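Local structure of putative aminooxidase (Propionibacterium acnes, 2B9Y) at residues Tyr33-Arg38 / His218-Asn223; Met74-Asp79 / Glu210-Thr215. The protein binds FAD and probably acts as a fatty acid isomerase within the flavin-containing amine oxidoreductase family. All coordinates share one frame; numbering follows the deposited sequence.

Contact 1: residues Tyr33-Arg38 / His218-Asn223; sequences YTILER and HPAERN. With FAD (flavin-adenine dinucleotide), chain F; BU1 (1,4-butanediol), chain K; SO4 (sulfate ion), chain D.
Tyr33 opens the contact by receiving His218 twice: its OH accepts from His218 N at 3.1 Å, and its ring takes the imidazole edge in a T-shaped stack, planes 79° apart, with His218 CD2 above the face near the rim. The Tyr33 ring reaches this place because chi1 of 66° sets CG between the backbone N and the carbonyl carbon; Glu26 also bonds the OH. The segment is strand 33-36, the edge strand of the parallel sheet in the Rossmann-type FAD-binding fold, and residues 218-223 run alongside it in nearly the same direction, 18° apart end to end. At Thr34, CG2 touches Glu221 CG. Ile35 N donates to a water that in turn donates to His218 O, bridging the backbones where no direct bond forms. Farther along Ile35, its CG2 packs on Ala220 CB at 3.9 Å and its O accepts from Glu221 N at 2.8 Å. Glu221 O then receives Glu37 N, again at 2.8 Å and nearly in line with the carbonyl. These two bonds flank Leu36 and constitute a single parallel bridge between Leu36 and Glu221. Glu37 CB faces the loop, but with CG anti to the backbone N and a bend at chi2 the carboxylate turns off to the cofactor. OE1 accepts from O3B and OE2 from O2B of the FAD ribose; Glu37 is thus the acidic residue at the end of the second strand, as is usual in dinucleotide-binding Rossmann folds. Ala14 N, in what is probably the glycine-rich turn, bonds OE1, and Thr39 OG1 bonds OE2. Arg38 lays one guanidinium face over the N7A rim of the adenine, N7A 3.4 Å from the guanidinium plane, while its NH2 donates to sulfate O3 at 3.0 Å.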
loop_
_atom_site.group_PDB
_atom_site.type_symbol
_atom_site.label_atom_id
_atom_site.label_comp_id
_atom_site.label_asym_id
_atom_site.label_seq_id
_atom_site.Cartn_x
_atom_site.Cartn_y
_atom_site.Cartn_z
ATOM N N TYR A 33 -6.955 -23.652 -8.223
ATOM C CA TYR A 33 -7.024 -22.588 -7.220
ATOM C C TYR A 33 -8.416 -21.937 -7.269
ATOM O O TYR A 33 -9.093 -21.958 -8.312
ATOM C CB TYR A 33 -5.915 -21.541 -7.445
ATOM C CG TYR A 33 -6.094 -20.792 -8.740
ATOM C CD1 TYR A 33 -6.893 -19.649 -8.797
ATOM C CD2 TYR A 33 -5.527 -21.255 -9.912
ATOM C CE1 TYR A 33 -7.107 -18.972 -9.987
ATOM C CE2 TYR A 33 -5.732 -20.581 -11.114
ATOM C CZ TYR A 33 -6.527 -19.431 -11.138
ATOM O OH TYR A 33 -6.743 -18.758 -12.304
ATOM N N THR A 34 -8.821 -21.372 -6.135
ATOM C CA THR A 34 -10.055 -20.612 -6.019
ATOM C C THR A 34 -9.744 -19.355 -5.218
ATOM O O THR A 34 -9.116 -19.434 -4.162
ATOM C CB THR A 34 -11.169 -21.416 -5.301
ATOM O OG1 THR A 34 -11.348 -22.661 -5.966
ATOM C CG2 THR A 34 -12.491 -20.677 -5.326
ATOM N N ILE A 35 -10.157 -18.203 -5.743
ATOM C CA ILE A 35 -10.023 -16.937 -5.029
ATOM C C ILE A 35 -11.368 -16.591 -4.404
ATOM O O ILE A 35 -12.404 -16.609 -5.078
ATOM C CB ILE A 35 -9.542 -15.788 -5.934
ATOM C CG1 ILE A 35 -8.201 -16.157 -6.585
ATOM C CG2 ILE A 35 -9.421 -14.498 -5.105
ATOM C CD1 ILE A 35 -7.847 -15.388 -7.876
ATOM N N LEU A 36 -11.342 -16.296 -3.109
ATOM C CA LEU A 36 -12.551 -15.995 -2.343
ATOM C C LEU A 36 -12.468 -14.546 -1.878
ATOM O O LEU A 36 -11.559 -14.176 -1.114
ATOM C CB LEU A 36 -12.698 -16.934 -1.135
ATOM C CG LEU A 36 -12.487 -18.425 -1.401
ATOM C CD1 LEU A 36 -12.579 -19.250 -0.082
ATOM C CD2 LEU A 36 -13.475 -18.915 -2.443
ATOM N N GLU A 37 -13.421 -13.744 -2.361
ATOM C CA GLU A 37 -13.484 -12.310 -2.141
ATOM C C GLU A 37 -14.755 -12.029 -1.375
ATOM O O GLU A 37 -15.835 -12.476 -1.796
ATOM C CB GLU A 37 -13.501 -11.560 -3.494
ATOM C CG GLU A 37 -13.895 -10.048 -3.404
ATOM C CD GLU A 37 -12.974 -9.271 -2.479
ATOM O OE1 GLU A 37 -11.745 -9.570 -2.479
ATOM O OE2 GLU A 37 -13.469 -8.372 -1.763
ATOM N N ARG A 38 -14.622 -11.264 -0.279
ATOM C CA ARG A 38 -15.743 -10.874 0.566
ATOM C C ARG A 38 -16.737 -9.875 -0.106
ATOM O O ARG A 38 -17.939 -9.966 0.098
ATOM C CB ARG A 38 -15.210 -10.253 1.868
ATOM C CG ARG A 38 -16.329 -9.840 2.870
ATOM C CD ARG A 38 -15.799 -9.435 4.230
ATOM N NE ARG A 38 -14.829 -8.336 4.160
ATOM C CZ ARG A 38 -14.104 -7.889 5.199
ATOM N NH1 ARG A 38 -14.213 -8.459 6.404
ATOM N NH2 ARG A 38 -13.249 -6.876 5.039
ATOM N N HIS A 218 -9.654 -19.164 -13.263
ATOM C CA HIS A 218 -10.715 -19.135 -12.277
ATOM C C HIS A 218 -10.851 -17.731 -11.741
ATOM O O HIS A 218 -10.224 -17.385 -10.747
ATOM C CB HIS A 218 -10.444 -20.117 -11.150
ATOM C CG HIS A 218 -10.195 -21.511 -11.623
ATOM N ND1 HIS A 218 -11.193 -22.308 -12.136
ATOM C CD2 HIS A 218 -9.054 -22.232 -11.707
ATOM C CE1 HIS A 218 -10.681 -23.466 -12.510
ATOM N NE2 HIS A 218 -9.382 -23.443 -12.266
ATOM N N PRO A 219 -11.677 -16.895 -12.402
ATOM C CA PRO A 219 -11.916 -15.570 -11.838
ATOM C C PRO A 219 -12.453 -15.698 -10.423
ATOM O O PRO A 219 -13.086 -16.701 -10.090
ATOM C CB PRO A 219 -12.947 -14.965 -12.788
ATOM C CG PRO A 219 -12.684 -15.658 -14.101
ATOM C CD PRO A 219 -12.394 -17.084 -13.678
ATOM N N ALA A 220 -12.197 -14.691 -9.594
ATOM C CA ALA A 220 -12.595 -14.719 -8.199
ATOM C C ALA A 220 -14.076 -15.026 -7.950
ATOM O O ALA A 220 -14.972 -14.543 -8.655
ATOM C CB ALA A 220 -12.234 -13.374 -7.535
ATOM N N GLU A 221 -14.324 -15.779 -6.888
ATOM C CA GLU A 221 -15.650 -15.912 -6.343
ATOM C C GLU A 221 -15.891 -14.710 -5.447
ATOM O O GLU A 221 -15.084 -14.428 -4.561
ATOM C CB GLU A 221 -15.796 -17.203 -5.530
ATOM C CG GLU A 221 -15.479 -18.488 -6.284
ATOM C CD GLU A 221 -16.569 -18.859 -7.277
ATOM O OE1 GLU A 221 -17.731 -18.436 -7.042
ATOM O OE2 GLU A 221 -16.267 -19.569 -8.282
ATOM N N ARG A 222 -17.001 -14.016 -5.667
ATOM C CA ARG A 222 -17.312 -12.776 -4.937
ATOM C C ARG A 222 -18.446 -12.939 -3.924
ATOM O O ARG A 222 -19.161 -13.933 -3.934
ATOM C CB ARG A 222 -17.662 -11.682 -5.935
ATOM C CG ARG A 222 -16.675 -11.622 -7.097
ATOM C CD ARG A 222 -16.773 -10.302 -7.818
ATOM N NE ARG A 222 -16.250 -10.344 -9.179
ATOM C CZ ARG A 222 -16.244 -9.298 -9.996
ATOM N NH1 ARG A 222 -16.716 -8.133 -9.568
ATOM N NH2 ARG A 222 -15.770 -9.399 -11.239
ATOM N N ASN A 223 -18.584 -11.961 -3.046
ATOM C CA ASN A 223 -19.586 -12.017 -2.000
ATOM C C ASN A 223 -19.473 -13.295 -1.153
ATOM O O ASN A 223 -20.483 -13.876 -0.751
ATOM C CB ASN A 223 -21.003 -11.898 -2.612
ATOM C CG ASN A 223 -21.145 -10.687 -3.506
ATOM O OD1 ASN A 223 -21.036 -9.549 -3.038
ATOM N ND2 ASN A 223 -21.331 -10.919 -4.809
HETATM P PA FAD F . -6.034 -5.048 -0.612
HETATM O O1A FAD F . -5.948 -4.162 -1.831
HETATM O O2A FAD F . -6.536 -4.397 0.653
HETATM O O5B FAD F . -7.026 -6.256 -1.000
HETATM C C5B FAD F . -7.520 -7.097 0.015
HETATM C C4B FAD F . -8.712 -7.867 -0.527
HETATM O O4B FAD F . -9.127 -8.852 0.396
HETATM C C3B FAD F . -9.917 -6.967 -0.793
HETATM O O3B FAD F . -10.506 -7.304 -2.031
HETATM C C2B FAD F . -10.855 -7.257 0.355
HETATM O O2B FAD F . -12.199 -7.048 -0.006
HETATM C C1B FAD F . -10.523 -8.723 0.601
HETATM N N9A FAD F . -10.866 -9.226 1.935
HETATM C C8A FAD F . -10.646 -8.623 3.142
HETATM N N7A FAD F . -11.098 -9.430 4.124
HETATM C C5A FAD F . -11.614 -10.546 3.568
HETATM C C6A FAD F . -12.208 -11.682 4.099
HETATM N N6A FAD F . -12.416 -11.826 5.413
HETATM N N1A FAD F . -12.630 -12.661 3.232
HETATM C C2A FAD F . -12.474 -12.532 1.872
HETATM N N3A FAD F . -11.892 -11.415 1.334
HETATM C C4A FAD F . -11.467 -10.430 2.177
HETATM N N1 FAD F . -0.197 1.469 -3.921
HETATM C C2 FAD F . 0.728 1.791 -4.883
HETATM O O2 FAD F . 1.480 0.933 -5.335
HETATM N N3 FAD F . 0.814 3.091 -5.335
HETATM C C4 FAD F . -0.027 4.070 -4.835
HETATM O O4 FAD F . -0.053 5.210 -5.359
HETATM C C4X FAD F . -0.956 3.762 -3.854
HETATM N N5 FAD F . -1.748 4.743 -3.297
HETATM C C5X FAD F . -2.762 4.383 -2.468
HETATM C C6 FAD F . -3.635 5.367 -2.058
HETATM C C7 FAD F . -4.727 5.034 -1.297
HETATM C C7M FAD F . -5.647 6.133 -0.887
HETATM C C8 FAD F . -4.945 3.698 -0.955
HETATM C C8M FAD F . -6.165 3.277 -0.175
HETATM C C9 FAD F . -4.052 2.708 -1.365
HETATM C C9A FAD F . -2.941 3.038 -2.128
HETATM N N10 FAD F . -1.977 2.099 -2.506
HETATM C C10 FAD F . -1.036 2.442 -3.420
HETATM C "C1'" FAD F . -1.761 0.775 -1.831
HETATM C "C2'" FAD F . -2.275 -0.388 -2.708
HETATM O "O2'" FAD F . -3.549 -0.110 -3.273
HETATM C "C3'" FAD F . -2.385 -1.658 -1.857
HETATM O "O3'" FAD F . -1.159 -1.850 -1.199
HETATM C "C4'" FAD F . -2.734 -2.904 -2.668
HETATM O "O4'" FAD F . -4.057 -2.868 -3.148
HETATM C "C5'" FAD F . -2.584 -4.098 -1.760
HETATM O "O5'" FAD F . -3.132 -5.250 -2.362
HETATM P P FAD F . -3.609 -6.423 -1.365
HETATM O O1P FAD F . -4.230 -7.538 -2.189
HETATM O O2P FAD F . -2.393 -6.862 -0.600
HETATM O O3P FAD F . -4.591 -5.703 -0.296
HETATM C C1 BU1 K . -16.676 -15.975 -11.406
HETATM C C2 BU1 K . -17.721 -15.386 -10.461
HETATM C C3 BU1 K . -17.795 -16.209 -9.190
HETATM C C4 BU1 K . -18.890 -15.826 -8.173
HETATM O O5 BU1 K . -16.732 -17.410 -11.583
HETATM O O6 BU1 K . -19.084 -14.425 -8.059
HETATM S S SO4 D . -13.251 -5.973 9.068
HETATM O O1 SO4 D . -14.462 -5.169 9.124
HETATM O O2 SO4 D . -13.550 -7.391 9.294
HETATM O O3 SO4 D . -12.671 -5.763 7.758
HETATM O O4 SO4 D . -12.302 -5.501 10.083
HETATM O O HOH W 1 -11.392 -18.399 -8.235
#

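Contact 2: residues Met74-Asp79 / Glu210-Thr215; sequences MDRTGD and EHLNAT. With BU1 (1,4-butanediol), chain L.
The backbones come closest at Thr77 and Leu212, whose CA atoms lie 5.6 Å apart, where helix 68-77 ends against helix 205-215 and Gly78 leaves it with a phi of 90°. Thr77 CG2 fits against Leu212 CA at 3.5 Å, while its OG1 accepts from Asp79 N in an ST turn and donates to Asp79 OD2. That pairing helps fix the carboxylate, which meets His211 almost coplanar, 14° between planes. Both oxygens present syn lone pairs to ND1, OD1 at 3.0 Å and OD2 at 3.1 Å, a shared bond that could favour a protonated imidazole. At the other end Arg76, its chain extended, passes Leu212 at about a right angle, CD against CD1, and grips Thr215 side-on. NE meets Thr215 OG1 at 3.1 Å, almost straight at 178° and within the guanidinium plane, whereas NH2 approaches Thr215 O from above the carbonyl plane. Thr215 OG1 donates its own hydrogen bond to Leu212 O, in the carbonyl plane, and so meets Arg76 NE as an acceptor. Helix 16-27 lies against the junction: Glu26 forms a salt bridge with Arg76 NH2, Gln27 a hydrogen bond with NH1, and Leu19 and Met23 pack on Leu212.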
loop_
_atom_site.group_PDB
_atom_site.type_symbol
_atom_site.label_atom_id
_atom_site.label_comp_id
_atom_site.label_asym_id
_atom_site.label_seq_id
_atom_site.Cartn_x
_atom_site.Cartn_y
_atom_site.Cartn_z
ATOM N N MET A 74 0.096 -6.171 -16.804
ATOM C CA MET A 74 -0.334 -5.465 -18.012
ATOM C C MET A 74 0.000 -6.201 -19.288
ATOM O O MET A 74 -0.801 -6.168 -20.240
ATOM C CB MET A 74 0.268 -4.069 -18.094
ATOM C CG MET A 74 -0.380 -3.092 -17.148
ATOM S SD MET A 74 0.227 -1.412 -17.303
ATOM C CE MET A 74 2.002 -1.596 -17.007
ATOM N N ASP A 75 1.176 -6.840 -19.322
ATOM C CA ASP A 75 1.532 -7.690 -20.472
ATOM C C ASP A 75 0.453 -8.733 -20.719
ATOM O O ASP A 75 0.129 -9.042 -21.856
ATOM C CB ASP A 75 2.835 -8.453 -20.255
ATOM C CG ASP A 75 4.057 -7.583 -20.281
ATOM O OD1 ASP A 75 3.997 -6.413 -20.743
ATOM O OD2 ASP A 75 5.104 -8.105 -19.812
ATOM N N ARG A 76 -0.056 -9.297 -19.630
ATOM C CA ARG A 76 -1.080 -10.329 -19.683
ATOM C C ARG A 76 -2.455 -9.774 -20.010
ATOM O O ARG A 76 -3.219 -10.390 -20.737
ATOM C CB ARG A 76 -1.134 -11.069 -18.350
ATOM C CG ARG A 76 -2.220 -12.138 -18.243
ATOM C CD ARG A 76 -1.990 -13.032 -17.017
ATOM N NE ARG A 76 -3.118 -13.928 -16.857
ATOM C CZ ARG A 76 -3.084 -15.253 -16.744
ATOM N NH1 ARG A 76 -1.948 -15.922 -16.662
ATOM N NH2 ARG A 76 -4.231 -15.915 -16.669
ATOM N N THR A 77 -2.791 -8.616 -19.462
ATOM C CA THR A 77 -4.148 -8.123 -19.612
ATOM C C THR A 77 -4.355 -7.306 -20.867
ATOM O O THR A 77 -5.473 -7.176 -21.303
ATOM C CB THR A 77 -4.593 -7.289 -18.421
ATOM O OG1 THR A 77 -3.884 -6.044 -18.417
ATOM C CG2 THR A 77 -4.404 -8.063 -17.124
ATOM N N GLY A 78 -3.285 -6.753 -21.426
ATOM C CA GLY A 78 -3.372 -5.826 -22.555
ATOM C C GLY A 78 -3.493 -4.363 -22.152
ATOM O O GLY A 78 -3.577 -3.471 -23.000
ATOM N N ASP A 79 -3.516 -4.113 -20.853
ATOM C CA ASP A 79 -3.577 -2.737 -20.346
ATOM C C ASP A 79 -2.294 -1.923 -20.622
ATOM O O ASP A 79 -1.194 -2.473 -20.827
ATOM C CB ASP A 79 -3.953 -2.740 -18.867
ATOM C CG ASP A 79 -5.412 -3.175 -18.638
ATOM O OD1 ASP A 79 -6.315 -2.459 -19.097
ATOM O OD2 ASP A 79 -5.659 -4.207 -17.978
ATOM N N GLU A 210 -9.292 -5.780 -12.520
ATOM C CA GLU A 210 -10.525 -6.342 -13.053
ATOM C C GLU A 210 -10.223 -7.178 -14.313
ATOM O O GLU A 210 -10.755 -8.280 -14.495
ATOM C CB GLU A 210 -11.529 -5.233 -13.395
ATOM C CG GLU A 210 -12.027 -4.481 -12.177
ATOM C CD GLU A 210 -12.834 -3.239 -12.504
ATOM O OE1 GLU A 210 -12.485 -2.477 -13.455
ATOM O OE2 GLU A 210 -13.835 -3.048 -11.797
ATOM N N HIS A 211 -9.360 -6.634 -15.167
ATOM C CA HIS A 211 -8.953 -7.324 -16.366
ATOM C C HIS A 211 -8.102 -8.552 -16.085
ATOM O O HIS A 211 -8.229 -9.567 -16.801
ATOM C CB HIS A 211 -8.283 -6.353 -17.334
ATOM C CG HIS A 211 -9.179 -5.218 -17.707
ATOM N ND1 HIS A 211 -8.720 -4.046 -18.281
ATOM C CD2 HIS A 211 -10.516 -5.055 -17.524
ATOM C CE1 HIS A 211 -9.745 -3.232 -18.473
ATOM N NE2 HIS A 211 -10.841 -3.814 -18.007
ATOM N N LEU A 212 -7.257 -8.484 -15.057
ATOM C CA LEU A 212 -6.439 -9.641 -14.686
ATOM C C LEU A 212 -7.351 -10.787 -14.240
ATOM O O LEU A 212 -7.213 -11.914 -14.706
ATOM C CB LEU A 212 -5.425 -9.286 -13.586
ATOM C CG LEU A 212 -4.612 -10.462 -13.029
ATOM C CD1 LEU A 212 -3.882 -11.236 -14.172
ATOM C CD2 LEU A 212 -3.663 -10.028 -11.881
ATOM N N ASN A 213 -8.283 -10.467 -13.339
ATOM C CA ASN A 213 -9.295 -11.417 -12.856
ATOM C C ASN A 213 -9.982 -12.136 -14.004
ATOM O O ASN A 213 -10.155 -13.337 -13.966
ATOM C CB ASN A 213 -10.331 -10.662 -12.010
ATOM C CG ASN A 213 -11.333 -11.576 -11.322
ATOM O OD1 ASN A 213 -10.951 -12.458 -10.536
ATOM N ND2 ASN A 213 -12.638 -11.357 -11.599
ATOM N N ALA A 214 -10.337 -11.393 -15.039
ATOM C CA ALA A 214 -11.062 -11.945 -16.191
ATOM C C ALA A 214 -10.203 -12.892 -17.026
ATOM O O ALA A 214 -10.706 -13.890 -17.551
ATOM C CB ALA A 214 -11.612 -10.832 -17.053
ATOM N N THR A 215 -8.902 -12.607 -17.105
ATOM C CA THR A 215 -7.966 -13.497 -17.780
ATOM C C THR A 215 -7.672 -14.764 -16.975
ATOM O O THR A 215 -7.091 -15.723 -17.508
ATOM C CB THR A 215 -6.574 -12.844 -18.021
ATOM O OG1 THR A 215 -5.912 -12.691 -16.753
ATOM C CG2 THR A 215 -6.691 -11.504 -18.749
HETATM C C1 BU1 L . -7.172 -4.290 -21.845
HETATM C C2 BU1 L . -7.741 -2.890 -22.121
HETATM C C3 BU1 L . -9.020 -2.927 -22.969
HETATM C C4 BU1 L . -9.634 -1.547 -23.223
HETATM O O5 BU1 L . -7.121 -5.137 -23.015
HETATM O O6 BU1 L . -9.779 -0.842 -21.989
#

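Overall arrangement
Both contacts are partly buried; their centres lie about 21 and 20 Å from the centre of the chain, on the same side of it, and 16 Å from each other. Contact 1 sets a loop against an outermost strand of the parallel sheet through a single backbone bridge and reaches the adenosine end of FAD, whereas contact 2 joins two helix ends almost wholly through side chains, with the Leu212 side chain about 10 Å from FAD. Helix 205-215 and the loop that follows it supply the second segment of each. The two meet directly where Asn213 OD1 probably accepts from Ala220 N at 2.7 Å. Glu26 also links them, bonding Tyr33 and Arg76.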